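Local coordinates for protein deoxyribose-phosphate aldolase (Toxoplasma gondii, PDB 4EIV) that is a TIM-barrel protein of the deoxyribose-phosphate aldolase family, at residues N28-A33 with P55-V60; A45-I50 with G271-L276. All coordinates share one frame; numbering follows the deposited sequence. Where two conformers were deposited one is given.

From the N terminus the chain first runs through helix 17-27 into strand 30-34. It then passes helix 41-52 and enters strand 59-62 beside the first strand. Contact 1 closes this short loop, a beta-alpha-beta unit. Contact 2 closes a far longer one. It brings helix 41-52, which lies between the two segments of contact 1, against the start of helix 273-284. The two contacts therefore cross along the chain, and neither nests in the other. They meet at strand 30-34: Gly271 pairs with its backbone, and Val32 CG1 packs on Val47 CG1. Together they join the first, second and last strands of the barrel to two outer helices.

Contact 1. Residues N28-A33 with P55-V60; sequences NFFEVA and PAIVGV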
loop_
_atom_site.group_PDB
_atom_site.type_symbol
_atom_site.label_atom_id
_atom_site.label_comp_id
_atom_site.label_asym_id
_atom_site.label_seq_id
_atom_site.Cartn_x
_atom_site.Cartn_y
_atom_site.Cartn_z
ATOM N N ASN A 28 9.030 -0.999 4.256
ATOM C CA ASN A 28 8.060 -2.055 4.005
ATOM C C ASN A 28 8.365 -2.906 2.750
ATOM O O ASN A 28 7.786 -3.970 2.580
ATOM C CB ASN A 28 6.671 -1.420 3.861
ATOM C CG ASN A 28 5.571 -2.440 3.629
ATOM O OD1 ASN A 28 5.378 -3.358 4.403
ATOM N ND2 ASN A 28 4.822 -2.254 2.544
ATOM N N PHE A 29 9.240 -2.394 1.879
ATOM C CA PHE A 29 9.649 -3.074 0.642
ATOM C C PHE A 29 11.086 -3.584 0.664
ATOM O O PHE A 29 11.507 -4.288 -0.263
ATOM C CB PHE A 29 9.618 -2.105 -0.551
ATOM C CG PHE A 29 8.300 -1.438 -0.785
ATOM C CD1 PHE A 29 7.108 -2.127 -0.633
ATOM C CD2 PHE A 29 8.265 -0.114 -1.231
ATOM C CE1 PHE A 29 5.894 -1.498 -0.879
ATOM C CE2 PHE A 29 7.044 0.512 -1.489
ATOM C CZ PHE A 29 5.862 -0.195 -1.319
ATOM N N PHE A 30 11.835 -3.242 1.706
ATOM C CA PHE A 30 13.284 -3.401 1.649
ATOM C C PHE A 30 13.835 -4.764 1.939
ATOM O O PHE A 30 13.397 -5.448 2.865
ATOM C CB PHE A 30 13.952 -2.352 2.583
ATOM C CG PHE A 30 15.322 -1.885 2.144
ATOM C CD1 PHE A 30 15.440 -0.913 1.173
ATOM C CD2 PHE A 30 16.479 -2.398 2.692
ATOM C CE1 PHE A 30 16.664 -0.472 0.775
ATOM C CE2 PHE A 30 17.726 -1.948 2.279
ATOM C CZ PHE A 30 17.804 -0.998 1.312
ATOM N N GLU A 31 14.828 -5.134 1.128
ATOM C CA GLU A 31 15.601 -6.360 1.315
ATOM C C GLU A 31 17.069 -5.938 1.293
ATOM O O GLU A 31 17.596 -5.539 0.262
ATOM C CB GLU A 31 15.266 -7.376 0.221
ATOM C CG GLU A 31 13.851 -7.917 0.331
ATOM C CD GLU A 31 13.443 -8.835 -0.779
ATOM O OE1 GLU A 31 13.985 -8.732 -1.883
ATOM O OE2 GLU A 31 12.555 -9.684 -0.545
ATOM N N VAL A 32 17.720 -6.019 2.449
ATOM C CA VAL A 32 19.095 -5.560 2.571
ATOM C C VAL A 32 20.087 -6.650 2.158
ATOM O O VAL A 32 19.888 -7.816 2.463
ATOM C CB VAL A 32 19.382 -5.068 4.019
ATOM C CG1 VAL A 32 19.325 -6.204 5.044
ATOM C CG2 VAL A 32 20.699 -4.285 4.091
ATOM N N ALA A 33 21.132 -6.245 1.452
ATOM C CA ALA A 33 22.161 -7.147 0.983
ATOM C C ALA A 33 23.292 -7.349 1.989
ATOM O O ALA A 33 23.784 -6.395 2.576
ATOM C CB ALA A 33 22.749 -6.609 -0.329
ATOM N N PRO A 55 9.916 -1.058 12.959
ATOM C CA PRO A 55 9.243 -2.023 12.091
ATOM C C PRO A 55 10.239 -2.732 11.171
ATOM O O PRO A 55 11.039 -2.096 10.485
ATOM C CB PRO A 55 8.289 -1.147 11.282
ATOM C CG PRO A 55 8.975 0.146 11.190
ATOM C CD PRO A 55 9.645 0.327 12.519
ATOM N N ALA A 56 10.163 -4.050 11.161
ATOM C CA ALA A 56 11.088 -4.847 10.373
ATOM C C ALA A 56 10.897 -4.651 8.884
ATOM O O ALA A 56 9.776 -4.444 8.396
ATOM C CB ALA A 56 10.917 -6.316 10.697
ATOM N N ILE A 57 12.004 -4.746 8.165
ATOM C CA ILE A 57 11.959 -4.725 6.712
ATOM C C ILE A 57 11.536 -6.112 6.221
ATOM O O ILE A 57 11.246 -7.007 7.035
ATOM C CB ILE A 57 13.293 -4.281 6.090
ATOM C CG1 ILE A 57 14.431 -5.276 6.349
ATOM C CG2 ILE A 57 13.637 -2.854 6.549
ATOM C CD1 ILE A 57 15.704 -5.017 5.562
ATOM N N VAL A 58 11.504 -6.317 4.903
ATOM C CA VAL A 58 11.040 -7.611 4.398
ATOM C C VAL A 58 12.041 -8.743 4.689
ATOM O O VAL A 58 11.666 -9.812 5.135
ATOM C CB VAL A 58 10.772 -7.570 2.865
ATOM C CG1 VAL A 58 10.246 -8.905 2.385
ATOM C CG2 VAL A 58 9.780 -6.437 2.517
ATOM N N GLY A 59 13.305 -8.515 4.387
ATOM C CA GLY A 59 14.295 -9.558 4.528
ATOM C C GLY A 59 15.718 -9.148 4.273
ATOM O O GLY A 59 16.042 -7.959 4.096
ATOM N N VAL A 60 16.582 -10.163 4.341
ATOM C CA VAL A 60 18.008 -10.027 4.119
ATOM C C VAL A 60 18.402 -11.033 3.049
ATOM O O VAL A 60 17.886 -12.158 3.031
ATOM C CB VAL A 60 18.823 -10.255 5.432
ATOM C CG1 VAL A 60 18.571 -11.651 6.023
ATOM C CG2 VAL A 60 20.308 -9.982 5.214
#
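Ile57 packs its CD1 against both Phe30 and Val32. Ile57 CD1 reaches the edge of the Phe30 ring, in its plane, 4.0 Å from Phe30 CD2. Ile57 CD1 also lies 3.8 Å from Val32 CG1. The Ile57 side chain runs beside Phe30 and crosses Val32 at about a right angle. Its CG1 sits between the backbone N and the carbonyl carbon (chi1 66°), and CB, CG1 and CD1 all lie against Phe30 O. Val32 CG1 also meets Val60 CG2, 3.9 Å away. Helix 41-52 packs on this face through Val47 and Ala51, both touching Val32.

The backbones pair as parallel strands, Glu31 beside Gly59 and Val32 beside Val60. They are the first two strands of a TIM barrel, linked by helix 41-52 in a beta-alpha-beta crossover. Val32 N donates to Gly59 O at 3.0 Å. Phe30 O takes Val58 N at 2.9 Å, with the donor in the carbonyl plane, and a weak second bond from Gly59 N. Two successive N-H groups thus converge on one carbonyl where the second strand begins. Val58 points toward the first segment, and Val58 CG2 comes 3.2 Å from Asn28 O.

Glu31 points to the other face of the sheet, into the barrel. Glu31 CG packs on Val58 CB, 4.0 Å away, and the chain runs on extended (chi2 176°). The buried carboxylate forms salt bridges through OE1 to Lys235 and through OE2 to Arg268 and Lys154. At the other end, Asn28 OD1 bonds to Arg264, and Asn28 packs on Pro259 of the second subunit.

Contact 2. Residues A45-I50 with G271-L276; sequences AAVCKI and GGFNLL
The Phe273 ring receives Val47 on one face. Val47 CG2 stands 3.9 Å from the ring centroid, only 14° off the normal, in a CH-pi contact. It is shifted toward the rim, nearest CG. Val47 CA lies over the same ring, 3.8 Å from Phe273 CE1. The two side chains slide past each other in opposite directions. At the edge, Ile50 CB lies in the ring plane and CG1 near it, with Ile50 CG1 3.8 Å from Phe273 CE1. The Ile50 chain crosses that of Phe273 at about a right angle. Farther round, Phe273 CZ approaches Ala46 O at 3.7 Å. Lys277 adds a cation-pi contact from its own helix.

Phe273 CG is anti to the backbone N (chi1 -172°), and the ring extends across to helix 41-52. One turn on, Leu276 meets Ile50 obliquely. Leu276 CG and CD2 both touch Ile50 CG2, the CG at 3.8 Å. Leu276 CD2 also nears the backbone of the facing helix, 4.0 Å from Ile50 C. Toward the barrel, Val47 and Leu276 both touch Val32 of strand 30-34, while Leu276 also touches Phe30 and Ile57.

Gly272 is the N-cap of helix 273-284, and Gly272 O accepts Leu276 N at 3.0 Å in the first turn. At the far end, Ile50 O receives a weak hydrogen bond from Arg280. Helix 41-52 follows the first barrel strand, and helix 273-284 follows the last. Their apolar meeting over strand 30-34 closes the outer helical layer, as in a TIM barrel.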
loop_
_atom_site.group_PDB
_atom_site.type_symbol
_atom_site.label_atom_id
_atom_site.label_comp_id
_atom_site.label_asym_id
_atom_site.label_seq_id
_atom_site.Cartn_x
_atom_site.Cartn_y
_atom_site.Cartn_z
ATOM N N ALA A 45 25.320 -10.426 11.314
ATOM C CA ALA A 45 24.553 -10.094 12.505
ATOM C C ALA A 45 24.235 -8.598 12.543
ATOM O O ALA A 45 23.119 -8.210 12.869
ATOM C CB ALA A 45 25.314 -10.505 13.772
ATOM N N ALA A 46 25.218 -7.758 12.213
ATOM C CA ALA A 46 25.024 -6.302 12.276
ATOM C C ALA A 46 23.920 -5.840 11.323
ATOM O O ALA A 46 23.057 -5.042 11.673
ATOM C CB ALA A 46 26.336 -5.568 11.980
ATOM N N VAL A 47 23.941 -6.376 10.116
ATOM C CA VAL A 47 22.937 -6.035 9.119
ATOM C C VAL A 47 21.559 -6.522 9.568
ATOM O O VAL A 47 20.569 -5.788 9.483
ATOM C CB VAL A 47 23.315 -6.651 7.757
ATOM C CG1 VAL A 47 22.161 -6.590 6.799
ATOM C CG2 VAL A 47 24.552 -5.955 7.198
ATOM N N CYS A 48 21.499 -7.762 10.042
ATOM C CA CYS A 48 20.239 -8.359 10.479
ATOM C C CYS A 48 19.571 -7.627 11.629
ATOM O O CYS A 48 18.350 -7.535 11.674
ATOM C CB CYS A 48 20.424 -9.830 10.859
ATOM S SG CYS A 48 20.651 -10.903 9.438
ATOM N N LYS A 49 20.370 -7.110 12.554
ATOM C CA LYS A 49 19.828 -6.386 13.696
ATOM C C LYS A 49 19.091 -5.122 13.274
ATOM O O LYS A 49 18.009 -4.835 13.788
ATOM C CB LYS A 49 20.938 -6.091 14.695
ATOM C CG LYS A 49 21.357 -7.344 15.448
ATOM C CD LYS A 49 22.638 -7.168 16.233
ATOM C CE LYS A 49 23.092 -8.490 16.834
ATOM N NZ LYS A 49 24.421 -8.394 17.503
ATOM N N ILE A 50 19.661 -4.377 12.327
ATOM C CA ILE A 50 19.008 -3.153 11.821
ATOM C C ILE A 50 17.811 -3.537 10.919
ATOM O O ILE A 50 16.765 -2.905 10.969
ATOM C CB ILE A 50 19.982 -2.204 11.106
ATOM C CG1 ILE A 50 21.129 -1.824 12.050
ATOM C CG2 ILE A 50 19.239 -0.971 10.575
ATOM C CD1 ILE A 50 20.699 -1.181 13.355
ATOM N N GLY A 271 18.793 -3.113 -1.495
ATOM C CA GLY A 271 19.818 -2.111 -1.335
ATOM C C GLY A 271 20.795 -2.448 -0.234
ATOM O O GLY A 271 20.679 -3.488 0.404
ATOM N N GLY A 272 21.750 -1.555 -0.032
ATOM C CA GLY A 272 22.804 -1.770 0.940
ATOM C C GLY A 272 22.479 -1.362 2.355
ATOM O O GLY A 272 21.450 -0.739 2.636
ATOM N N PHE A 273 23.401 -1.709 3.233
ATOM C CA PHE A 273 23.300 -1.430 4.655
ATOM C C PHE A 273 23.235 0.060 4.948
ATOM O O PHE A 273 22.448 0.479 5.793
ATOM C CB PHE A 273 24.488 -2.119 5.353
ATOM C CG PHE A 273 24.447 -2.109 6.857
ATOM C CD1 PHE A 273 23.252 -2.176 7.567
ATOM C CD2 PHE A 273 25.638 -2.172 7.565
ATOM C CE1 PHE A 273 23.253 -2.204 8.954
ATOM C CE2 PHE A 273 25.640 -2.208 8.946
ATOM C CZ PHE A 273 24.436 -2.229 9.640
ATOM N N ASN A 274 24.067 0.864 4.283
ATOM C CA ASN A 274 24.026 2.309 4.500
ATOM C C ASN A 274 22.656 2.902 4.124
ATOM O O ASN A 274 22.124 3.741 4.863
ATOM C CB ASN A 274 25.178 3.019 3.792
ATOM C CG ASN A 274 26.529 2.713 4.423
ATOM O OD1 ASN A 274 26.624 2.427 5.622
ATOM N ND2 ASN A 274 27.586 2.796 3.620
ATOM N N LEU A 275 22.054 2.412 3.036
ATOM C CA LEU A 275 20.714 2.887 2.660
ATOM C C LEU A 275 19.694 2.483 3.726
ATOM O O LEU A 275 18.843 3.277 4.113
ATOM C CB LEU A 275 20.314 2.414 1.261
ATOM C CG LEU A 275 18.890 2.733 0.769
ATOM C CD1 LEU A 275 18.609 4.243 0.802
ATOM C CD2 LEU A 275 18.744 2.224 -0.648
ATOM N N LEU A 276 19.755 1.234 4.178
ATOM C CA LEU A 276 18.870 0.775 5.246
ATOM C C LEU A 276 18.957 1.686 6.466
ATOM O O LEU A 276 17.935 2.099 7.028
ATOM C CB LEU A 276 19.193 -0.672 5.635
ATOM C CG LEU A 276 18.442 -1.211 6.851
ATOM C CD1 LEU A 276 16.915 -1.074 6.658
ATOM C CD2 LEU A 276 18.871 -2.636 7.158
#